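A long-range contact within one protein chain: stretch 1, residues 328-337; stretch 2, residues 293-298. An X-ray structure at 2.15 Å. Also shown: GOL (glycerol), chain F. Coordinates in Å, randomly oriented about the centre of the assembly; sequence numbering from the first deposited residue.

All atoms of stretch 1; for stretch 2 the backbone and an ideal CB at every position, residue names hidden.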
ATOM      1  N   VAL A 328      -6.693  12.657 -36.667  1.00 28.90           N
ATOM      2  CA  VAL A 328      -7.885  13.481 -36.456  1.00 28.85           C
ATOM      3  C   VAL A 328      -9.092  12.849 -37.146  1.00 32.61           C
ATOM      4  O   VAL A 328      -9.002  12.446 -38.300  1.00 30.27           O
ATOM      5  CB  VAL A 328      -7.643  14.943 -36.926  1.00 31.73           C
ATOM      6  CG1 VAL A 328      -8.870  15.813 -36.677  1.00 31.52           C
ATOM      7  CG2 VAL A 328      -6.402  15.538 -36.253  1.00 29.76           C
ATOM      8  N   HIS A 329     -10.214  12.739 -36.426  1.00 31.14           N
ATOM      9  CA  HIS A 329     -11.427  12.176 -36.995  1.00 31.01           C
ATOM     10  C   HIS A 329     -11.896  13.037 -38.203  1.00 34.97           C
ATOM     11  O   HIS A 329     -11.794  14.268 -38.173  1.00 32.62           O
ATOM     12  CB  HIS A 329     -12.515  12.040 -35.926  1.00 31.32           C
ATOM     13  CG  HIS A 329     -13.751  11.365 -36.441  1.00 35.29           C
ATOM     14  ND1 HIS A 329     -14.779  12.085 -36.996  1.00 37.72           N
ATOM     15  CD2 HIS A 329     -14.051  10.049 -36.516  1.00 37.47           C
ATOM     16  CE1 HIS A 329     -15.685  11.198 -37.360  1.00 37.95           C
ATOM     17  NE2 HIS A 329     -15.292   9.959 -37.091  1.00 38.00           N
ATOM     18  N   GLU A 330     -12.366  12.361 -39.271  1.00 32.96           N
ATOM     19  CA  GLU A 330     -12.813  12.947 -40.534  0.50 33.00           C
ATOM     20  C   GLU A 330     -13.770  14.139 -40.387  1.00 37.43           C
ATOM     21  O   GLU A 330     -13.663  15.073 -41.187  1.00 37.02           O
ATOM     22  CB  GLU A 330     -13.413  11.871 -41.455  1.00 34.87           C
ATOM     23  CG  GLU A 330     -14.671  11.203 -40.923  1.00 46.67           C
ATOM     24  CD  GLU A 330     -15.290  10.089 -41.746  1.00 74.50           C
ATOM     25  OE1 GLU A 330     -16.030   9.282 -41.142  1.00 81.69           O
ATOM     26  OE2 GLU A 330     -15.047  10.008 -42.972  1.00 71.01           O
ATOM     27  N   ARG A 331     -14.694  14.127 -39.379  1.00 34.63           N
ATOM     28  CA  ARG A 331     -15.648  15.236 -39.189  1.00 35.09           C
ATOM     29  C   ARG A 331     -14.954  16.521 -38.683  1.00 36.58           C
ATOM     30  O   ARG A 331     -15.473  17.616 -38.878  1.00 35.25           O
ATOM     31  CB  ARG A 331     -16.846  14.826 -38.280  1.00 37.05           C
ATOM     32  CG  ARG A 331     -16.562  14.952 -36.779  1.00 49.53           C
ATOM     33  CD  ARG A 331     -17.601  14.325 -35.847  1.00 54.34           C
ATOM     34  NE  ARG A 331     -17.444  14.821 -34.473  1.00 49.75           N
ATOM     35  CZ  ARG A 331     -16.612  14.317 -33.555  1.00 53.72           C
ATOM     36  NH1 ARG A 331     -15.879  13.246 -33.827  1.00 36.54           N
ATOM     37  NH2 ARG A 331     -16.534  14.862 -32.353  1.00 38.16           N
ATOM     38  N   LEU A 332     -13.782  16.376 -38.042  1.00 32.69           N
ATOM     39  CA  LEU A 332     -13.023  17.485 -37.454  1.00 31.28           C
ATOM     40  C   LEU A 332     -11.799  17.856 -38.266  1.00 34.86           C
ATOM     41  O   LEU A 332     -11.236  18.927 -38.050  1.00 34.42           O
ATOM     42  CB  LEU A 332     -12.562  17.092 -36.022  1.00 29.98           C
ATOM     43  CG  LEU A 332     -13.623  16.584 -35.036  1.00 33.08           C
ATOM     44  CD1 LEU A 332     -12.970  16.120 -33.737  1.00 31.42           C
ATOM     45  CD2 LEU A 332     -14.712  17.632 -34.787  1.00 32.56           C
ATOM     46  N   TYR A 333     -11.375  16.963 -39.171  1.00 32.62           N
ATOM     47  CA  TYR A 333     -10.135  17.049 -39.929  1.00 33.55           C
ATOM     48  C   TYR A 333      -9.811  18.417 -40.557  1.00 38.60           C
ATOM     49  O   TYR A 333      -8.742  18.951 -40.261  1.00 38.11           O
ATOM     50  CB  TYR A 333     -10.049  15.947 -40.987  1.00 35.99           C
ATOM     51  CG  TYR A 333      -8.653  15.809 -41.551  1.00 38.49           C
ATOM     52  CD1 TYR A 333      -7.660  15.130 -40.846  1.00 38.96           C
ATOM     53  CD2 TYR A 333      -8.305  16.407 -42.762  1.00 39.78           C
ATOM     54  CE1 TYR A 333      -6.367  15.010 -41.354  1.00 38.30           C
ATOM     55  CE2 TYR A 333      -7.012  16.299 -43.276  1.00 40.35           C
ATOM     56  CZ  TYR A 333      -6.045  15.603 -42.564  1.00 42.52           C
ATOM     57  OH  TYR A 333      -4.776  15.478 -43.070  1.00 39.77           O
ATOM     58  N   ASP A 334     -10.680  18.957 -41.440  1.00 36.95           N
ATOM     59  CA  ASP A 334     -10.413  20.230 -42.127  1.00 36.81           C
ATOM     60  C   ASP A 334     -10.256  21.398 -41.158  1.00 38.22           C
ATOM     61  O   ASP A 334      -9.338  22.203 -41.317  1.00 36.42           O
ATOM     62  CB  ASP A 334     -11.472  20.524 -43.211  1.00 39.76           C
ATOM     63  CG  ASP A 334     -11.544  19.517 -44.355  1.00 50.66           C
ATOM     64  OD1 ASP A 334     -10.519  18.840 -44.628  1.00 50.83           O
ATOM     65  OD2 ASP A 334     -12.592  19.462 -45.026  1.00 56.76           O
ATOM     66  N   GLU A 335     -11.114  21.452 -40.124  1.00 34.86           N
ATOM     67  CA  GLU A 335     -11.067  22.497 -39.103  1.00 34.55           C
ATOM     68  C   GLU A 335      -9.759  22.431 -38.283  1.00 36.13           C
ATOM     69  O   GLU A 335      -9.119  23.465 -38.078  1.00 35.25           O
ATOM     70  CB  GLU A 335     -12.312  22.435 -38.211  1.00 35.64           C
ATOM     71  CG  GLU A 335     -12.472  23.649 -37.317  1.00 42.49           C
ATOM     72  CD  GLU A 335     -13.729  23.713 -36.471  1.00 56.65           C
ATOM     73  OE1 GLU A 335     -14.326  22.649 -36.185  1.00 44.17           O
ATOM     74  OE2 GLU A 335     -14.105  24.838 -36.072  1.00 53.72           O
ATOM     75  N   VAL A 336      -9.356  21.219 -37.857  1.00 31.96           N
ATOM     76  CA  VAL A 336      -8.127  20.977 -37.091  1.00 30.31           C
ATOM     77  C   VAL A 336      -6.900  21.325 -37.940  1.00 33.64           C
ATOM     78  O   VAL A 336      -6.076  22.110 -37.488  1.00 33.53           O
ATOM     79  CB  VAL A 336      -8.068  19.546 -36.464  1.00 33.21           C
ATOM     80  CG1 VAL A 336      -6.701  19.258 -35.822  1.00 31.72           C
ATOM     81  CG2 VAL A 336      -9.182  19.370 -35.437  1.00 33.06           C
ATOM     82  N   LYS A 337      -6.804  20.776 -39.164  1.00 30.04           N
ATOM     83  CA  LYS A 337      -5.700  21.036 -40.095  1.00 30.62           C
ATOM     84  C   LYS A 337      -5.504  22.550 -40.317  1.00 36.17           C
ATOM     85  O   LYS A 337      -4.385  23.044 -40.212  1.00 36.55           O
ATOM     86  CB  LYS A 337      -5.946  20.301 -41.435  1.00 33.30           C
ATOM     87  CG  LYS A 337      -4.873  20.547 -42.502  1.00 30.02           C
ATOM     88  CD  LYS A 337      -4.983  19.569 -43.655  1.00 33.92           C
ATOM     89  CE  LYS A 337      -6.009  19.929 -44.689  1.00 44.66           C
ATOM     90  NZ  LYS A 337      -5.838  19.134 -45.939  1.00 48.79           N
ATOM     91  N   UNK A 293      -4.641  11.051 -30.782  1.00 29.87           N
ATOM     92  CA  UNK A 293      -5.968  10.944 -31.374  1.00 29.23           C
ATOM     93  C   UNK A 293      -6.764  12.205 -30.994  1.00 31.65           C
ATOM     94  O   UNK A 293      -6.795  12.577 -29.827  1.00 30.26           O
ATOM     95  CB  UNK A 293      -6.680   9.673 -30.906  1.00 29.23           C
ATOM     96  N   UNK A 294      -7.388  12.854 -31.982  1.00 29.63           N
ATOM     97  CA  UNK A 294      -8.273  13.992 -31.768  1.00 30.38           C
ATOM     98  C   UNK A 294      -9.663  13.519 -32.215  1.00 33.87           C
ATOM     99  O   UNK A 294      -9.935  13.454 -33.407  1.00 33.14           O
ATOM    100  CB  UNK A 294      -7.810  15.235 -32.531  1.00 30.38           C
ATOM    101  N   UNK A 295     -10.506  13.106 -31.247  1.00 31.56           N
ATOM    102  CA  UNK A 295     -11.872  12.642 -31.524  1.00 31.96           C
ATOM    103  C   UNK A 295     -12.921  13.671 -31.099  1.00 33.78           C
ATOM    104  O   UNK A 295     -14.093  13.514 -31.403  1.00 34.54           O
ATOM    105  CB  UNK A 295     -12.132  11.315 -30.809  1.00 31.96           C
ATOM    106  N   UNK A 296     -12.480  14.734 -30.417  1.00 28.89           N
ATOM    107  CA  UNK A 296     -13.283  15.843 -29.888  1.00 28.11           C
ATOM    108  C   UNK A 296     -12.355  17.016 -29.568  1.00 32.14           C
ATOM    109  O   UNK A 296     -11.135  16.844 -29.538  1.00 30.68           O
ATOM    110  CB  UNK A 296     -14.065  15.414 -28.645  1.00 28.11           C
ATOM    111  N   UNK A 297     -12.936  18.196 -29.292  1.00 30.68           N
ATOM    112  CA  UNK A 297     -12.206  19.392 -28.861  1.00 30.46           C
ATOM    113  C   UNK A 297     -12.479  19.494 -27.370  1.00 34.21           C
ATOM    114  O   UNK A 297     -13.646  19.563 -26.970  1.00 33.32           O
ATOM    115  CB  UNK A 297     -12.634  20.652 -29.616  1.00 30.46           C
ATOM    116  N   UNK A 298     -11.433  19.384 -26.535  1.00 30.83           N
ATOM    117  CA  UNK A 298     -11.645  19.395 -25.084  1.00 29.82           C
ATOM    118  C   UNK A 298     -10.759  20.437 -24.367  1.00 33.65           C
ATOM    119  O   UNK A 298      -9.543  20.263 -24.359  1.00 33.32           O
ATOM    120  CB  UNK A 298     -11.368  18.002 -24.514  1.00 29.82           C
TER
HETATM  121  C1  GOL F 502     -15.859  18.163 -31.154  1.00 53.99           C
HETATM  122  O1  GOL F 502     -15.869  18.351 -29.740  1.00 50.66           O
HETATM  123  C2  GOL F 502     -17.238  18.271 -31.769  1.00 56.26           C
HETATM  124  O2  GOL F 502     -18.197  17.506 -31.025  1.00 58.69           O
HETATM  125  C3  GOL F 502     -17.694  19.705 -31.878  1.00 55.31           C
HETATM  126  O3  GOL F 502     -17.206  20.279 -33.082  1.00 55.31           O

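Position 293 lies in an extended strand. Its CA-to-CB bond points sideways, and no atom of stretch 1 comes within 5.5 Å of the ideal CB. Stretch 1 therefore sets little preference, though the extended backbone is one that beta-branched residues favor. The residue is Ile293, and it makes no contact with stretch 1.

Position 294 is paired with Val328 in a parallel bridge, with the two CA atoms 4.7 Å apart. Its backbone does one job whatever the side chain: the carbonyl oxygen accepts a nearly straight hydrogen bond from His329, N to O 3.1 Å. The ideal CB is 4.0 Å from CG2 of Val328 and 5.2 Å from CG2 of Val336, and it lies on the same sheet face as the Val328 side chain. The nearest side-chain atoms are methyl groups, and His329 N, 5.2 Å from the ideal CB of 294, is already bonded to the backbone. A compact apolar residue suits, such as valine, isoleucine or perhaps alanine. The residue is Val294. Its CB lies 4.1 Å from Val328 CG2. Its CG1 reaches both Val336 CG2 at 4.3 Å and Leu332 CD1 at 4.4 Å, so one methyl touches two side chains of stretch 1.

At position 295 the strand has ended, and CA-to-CB points away from stretch 1. The carbonyl oxygen is the main link here. The O atom of 295 accepts hydrogen bonds from both terminal nitrogens of the guanidinium, Arg331 NH1 at 3.0 Å and Arg331 NH2 at 2.9 Å. A positive charge this close would favor an acidic or neutral polar side chain, but the CB direction leaves the choice wide. The residue is Asp295. Its end turns back, placing OD1 3.8 Å from His329 CB. The same OD1 is 4.4 Å from Arg331 NH1, too far for a salt bridge.

The CA-to-CB bond at 296 also points away, yet the ideal CB is 4.5 Å from Arg331 NH2. A short acceptor could turn back to the guanidinium edge; aspartate fits well, and asparagine is possible. The residue is Asp296, whose OD1 forms a salt bridge with Arg331 NH2 at 3.0 Å. That OD1 also accepts a hydrogen bond from glycerol O1 at 3.1 Å. The backbone nitrogen of this residue packs 3.6 Å from Leu332 CD1.

Position 297 has no stretch 1 atom near its ideal CB, and the bond points sideways. Its backbone nitrogen donates to glycerol O1 at 3.0 Å. Farther out lie Leu332, Val336 and the Glu335 carboxylate, so a long side chain would suit, apolar along its length and perhaps with a donor at its tip. Tyrosine answers both demands; phenylalanine or methionine could meet the first. The residue is Tyr297. Val336 CG2 sits at the ring edge, 3.4 Å from CE1, and Leu332 CD2 is 3.7 Å from CZ. The hydroxyl OH donates to Glu335 OE1 at 2.9 Å. Glycerol C1 lies over one ring face.

Position 298 is out of reach of stretch 1, which places no demand on it. The residue is Val298.

Stretch 2, residues 293-298: IVDDYV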
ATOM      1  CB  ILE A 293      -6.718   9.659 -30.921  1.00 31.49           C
ATOM      2  CG1 ILE A 293      -6.024   8.393 -31.453  1.00 30.95           C
ATOM      3  CG2 ILE A 293      -8.204   9.701 -31.366  1.00 31.25           C
ATOM      4  CD1 ILE A 293      -6.652   7.051 -31.033  1.00 29.25           C
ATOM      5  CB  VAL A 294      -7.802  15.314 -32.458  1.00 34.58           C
ATOM      6  CG1 VAL A 294      -8.849  16.435 -32.311  1.00 34.43           C
ATOM      7  CG2 VAL A 294      -6.462  15.761 -31.895  1.00 33.66           C
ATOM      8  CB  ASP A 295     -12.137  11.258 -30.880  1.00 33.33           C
ATOM      9  CG  ASP A 295     -13.241  10.456 -31.565  1.00 40.04           C
ATOM     10  OD1 ASP A 295     -13.056  10.059 -32.737  1.00 41.60           O
ATOM     11  OD2 ASP A 295     -14.265  10.192 -30.917  1.00 43.52           O
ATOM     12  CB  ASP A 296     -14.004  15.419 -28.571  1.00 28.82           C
ATOM     13  CG  ASP A 296     -15.356  14.747 -28.738  1.00 36.20           C
ATOM     14  OD1 ASP A 296     -16.227  15.317 -29.440  1.00 39.26           O
ATOM     15  OD2 ASP A 296     -15.569  13.691 -28.118  1.00 40.86           O
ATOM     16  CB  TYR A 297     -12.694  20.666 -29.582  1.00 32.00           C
ATOM     17  CG  TYR A 297     -12.690  20.608 -31.092  1.00 34.53           C
ATOM     18  CD1 TYR A 297     -11.745  19.849 -31.783  1.00 36.04           C
ATOM     19  CD2 TYR A 297     -13.581  21.376 -31.838  1.00 36.40           C
ATOM     20  CE1 TYR A 297     -11.745  19.788 -33.173  1.00 36.91           C
ATOM     21  CE2 TYR A 297     -13.573  21.344 -33.232  1.00 37.53           C
ATOM     22  CZ  TYR A 297     -12.647  20.554 -33.895  1.00 42.37           C
ATOM     23  OH  TYR A 297     -12.628  20.514 -35.265  1.00 41.24           O
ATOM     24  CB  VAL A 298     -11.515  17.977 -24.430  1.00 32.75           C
ATOM     25  CG1 VAL A 298     -11.987  18.003 -22.969  1.00 31.95           C
ATOM     26  CG2 VAL A 298     -12.276  16.905 -25.222  1.00 32.46           C
TER
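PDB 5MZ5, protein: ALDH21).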